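Local coordinates for protein putative prolyl-tRNA synthetase (Leishmania major, PDB 5XIL) that probably charges tRNA(Pro) with L-proline at the expense of ATP, as a class II aminoacyl-tRNA synthetase, at residues Glu215-Ala220 against Glu411-Arg416. Numbering follows the deposited sequence.
Sequences ETFIEA and ETHRVR. With MG (magnesium ion), chain F.
E219 and H413 meet through a shared magnesium ion, each giving one ligand. OE2 of E219 lies 2.2 Å from the magnesium and NE2 of H413 2.0 Å from it, and four waters complete six-coordination. The carboxylate binds through one oxygen, its plane turned 55° from that of the imidazole. Although OE2 of E219 and NE2 of H413 are 3.2 Å apart, they are neighbouring ligands of the metal and not hydrogen-bonded. The glutamate reaches the ion by a bent chain: CG stands anti to the backbone N (chi1 -160°), and a kink at chi2 (-101°) turns the carboxylate toward the metal. This path carries CG over one face of the H413 ring in a CH-pi contact, 3.9 Å from the centroid. On that same side, nearer the CB end of the imidazole, CZ of the buried F217 lies 3.4 Å from CB of H413; the two rings are oblique, with centroids 5.3 Å apart. F217 also packs on L432 of strand 432-437, the partner of strand 414-416. H413 is the first residue to leave helical geometry after helix 387-412, and its ND1 is hydrogen-bonded to the carbonyl of T409 in that helix's last turn. Together with the metal bond at NE2, that bond restrains the ring rotation, and it requires the proton on ND1, leaving NE2 for the metal. The ion thus bridges the end of strand 210-218, in the class II core, to the junction between helix 387-412 and strand 414-416, and its two protein ligands and four waters are consistent with a bridging role.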
loop_
_atom_site.group_PDB
_atom_site.type_symbol
_atom_site.label_atom_id
_atom_site.label_comp_id
_atom_site.label_asym_id
_atom_site.label_seq_id
_atom_site.Cartn_x
_atom_site.Cartn_y
_atom_site.Cartn_z
ATOM N N GLU A 215 15.979 -6.176 18.336
ATOM C CA GLU A 215 17.340 -5.724 18.115
ATOM C C GLU A 215 17.998 -6.721 17.150
ATOM O O GLU A 215 17.798 -7.960 17.299
ATOM C CB GLU A 215 18.062 -5.707 19.423
ATOM C CG GLU A 215 17.461 -4.673 20.375
ATOM C CD GLU A 215 17.811 -3.267 19.957
ATOM O OE1 GLU A 215 18.903 -3.030 19.354
ATOM O OE2 GLU A 215 16.977 -2.398 20.164
ATOM N N THR A 216 18.753 -6.195 16.198
ATOM C CA THR A 216 19.408 -6.989 15.168
ATOM C C THR A 216 20.926 -6.836 15.305
ATOM O O THR A 216 21.422 -5.908 16.015
ATOM C CB THR A 216 18.950 -6.565 13.764
ATOM O OG1 THR A 216 19.444 -5.273 13.484
ATOM C CG2 THR A 216 17.414 -6.523 13.664
ATOM N N PHE A 217 21.687 -7.699 14.621
ATOM C CA PHE A 217 23.130 -7.732 14.764
ATOM C C PHE A 217 23.786 -7.657 13.414
ATOM O O PHE A 217 23.423 -8.453 12.484
ATOM C CB PHE A 217 23.549 -8.985 15.513
ATOM C CG PHE A 217 25.030 -9.224 15.499
ATOM C CD1 PHE A 217 25.869 -8.368 16.154
ATOM C CD2 PHE A 217 25.602 -10.293 14.798
ATOM C CE1 PHE A 217 27.234 -8.579 16.167
ATOM C CE2 PHE A 217 26.957 -10.520 14.835
ATOM C CZ PHE A 217 27.768 -9.633 15.525
ATOM N N ILE A 218 24.711 -6.726 13.304
ATOM C CA ILE A 218 25.514 -6.512 12.079
ATOM C C ILE A 218 26.901 -7.065 12.270
ATOM O O ILE A 218 27.862 -6.393 12.781
ATOM C CB ILE A 218 25.530 -5.048 11.664
ATOM C CG1 ILE A 218 24.180 -4.399 11.722
ATOM C CG2 ILE A 218 26.151 -4.842 10.265
ATOM C CD1 ILE A 218 23.127 -4.975 10.856
ATOM N N GLU A 219 27.067 -8.302 11.808
ATOM C CA GLU A 219 28.262 -9.067 12.073
ATOM C C GLU A 219 29.525 -8.438 11.534
ATOM O O GLU A 219 30.573 -8.561 12.148
ATOM C CB GLU A 219 28.112 -10.492 11.483
ATOM C CG GLU A 219 29.099 -11.491 12.136
ATOM C CD GLU A 219 30.324 -11.780 11.306
ATOM O OE1 GLU A 219 30.125 -11.838 10.068
ATOM O OE2 GLU A 219 31.437 -12.048 11.905
ATOM N N ALA A 220 29.451 -7.831 10.356
ATOM C CA ALA A 220 30.679 -7.394 9.672
ATOM C C ALA A 220 31.391 -6.362 10.480
ATOM O O ALA A 220 32.591 -6.244 10.404
ATOM C CB ALA A 220 30.369 -6.828 8.318
ATOM N N GLU A 411 23.838 -15.890 17.336
ATOM C CA GLU A 411 24.030 -16.516 18.610
ATOM C C GLU A 411 25.488 -16.696 18.951
ATOM O O GLU A 411 25.851 -16.548 20.134
ATOM C CB GLU A 411 23.254 -17.816 18.679
ATOM C CG GLU A 411 21.750 -17.593 18.695
ATOM C CD GLU A 411 20.925 -18.846 18.543
ATOM O OE1 GLU A 411 21.459 -19.899 18.138
ATOM O OE2 GLU A 411 19.725 -18.752 18.808
ATOM N N THR A 412 26.321 -16.954 17.939
ATOM C CA THR A 412 27.787 -17.172 18.104
ATOM C C THR A 412 28.431 -15.834 18.635
ATOM O O THR A 412 29.274 -15.835 19.544
ATOM C CB THR A 412 28.377 -17.615 16.738
ATOM O OG1 THR A 412 27.968 -18.968 16.482
ATOM C CG2 THR A 412 29.884 -17.533 16.741
ATOM N N HIS A 413 27.917 -14.722 18.148
ATOM C CA HIS A 413 28.450 -13.418 18.451
ATOM C C HIS A 413 27.777 -12.753 19.661
ATOM O O HIS A 413 27.932 -11.562 19.867
ATOM C CB HIS A 413 28.367 -12.561 17.235
ATOM C CG HIS A 413 29.394 -12.882 16.219
ATOM N ND1 HIS A 413 29.222 -13.933 15.360
ATOM C CD2 HIS A 413 30.630 -12.415 15.996
ATOM C CE1 HIS A 413 30.243 -14.004 14.538
ATOM N NE2 HIS A 413 31.134 -13.131 14.929
ATOM N N ARG A 414 26.957 -13.519 20.371
ATOM C CA ARG A 414 26.293 -13.045 21.574
ATOM C C ARG A 414 27.170 -13.680 22.625
ATOM O O ARG A 414 27.187 -14.904 22.758
ATOM C CB ARG A 414 24.869 -13.588 21.661
ATOM C CG ARG A 414 24.034 -12.965 22.769
ATOM C CD ARG A 414 22.644 -12.599 22.273
ATOM N NE ARG A 414 21.720 -13.726 22.356
ATOM C CZ ARG A 414 20.915 -14.107 21.368
ATOM N NH1 ARG A 414 20.921 -13.450 20.216
ATOM N NH2 ARG A 414 20.106 -15.144 21.532
ATOM N N VAL A 415 27.907 -12.874 23.376
ATOM C CA VAL A 415 28.844 -13.483 24.310
ATOM C C VAL A 415 28.506 -13.139 25.752
ATOM O O VAL A 415 28.388 -11.971 26.088
ATOM C CB VAL A 415 30.277 -13.041 23.973
ATOM C CG1 VAL A 415 31.272 -13.628 24.935
ATOM C CG2 VAL A 415 30.627 -13.412 22.498
ATOM N N ARG A 416 28.288 -14.132 26.613
ATOM C CA ARG A 416 27.940 -13.853 28.023
ATOM C C ARG A 416 29.234 -13.600 28.850
ATOM O O ARG A 416 30.011 -14.533 29.061
ATOM C CB ARG A 416 27.043 -14.964 28.576
ATOM C CG ARG A 416 25.934 -14.443 29.479
ATOM C CD ARG A 416 24.725 -15.377 29.536
ATOM N NE ARG A 416 24.808 -16.520 30.449
ATOM C CZ ARG A 416 24.890 -17.791 30.041
ATOM N NH1 ARG A 416 24.950 -18.049 28.722
ATOM N NH2 ARG A 416 24.928 -18.808 30.924
HETATM MG MG MG F . 32.531 -12.130 13.833
HETATM O O HOH W 1 31.428 -10.230 14.149
HETATM O O HOH W 2 33.736 -12.138 15.672
HETATM O O HOH W 3 33.501 -13.875 13.541
HETATM O O HOH W 4 33.740 -11.054 12.842
#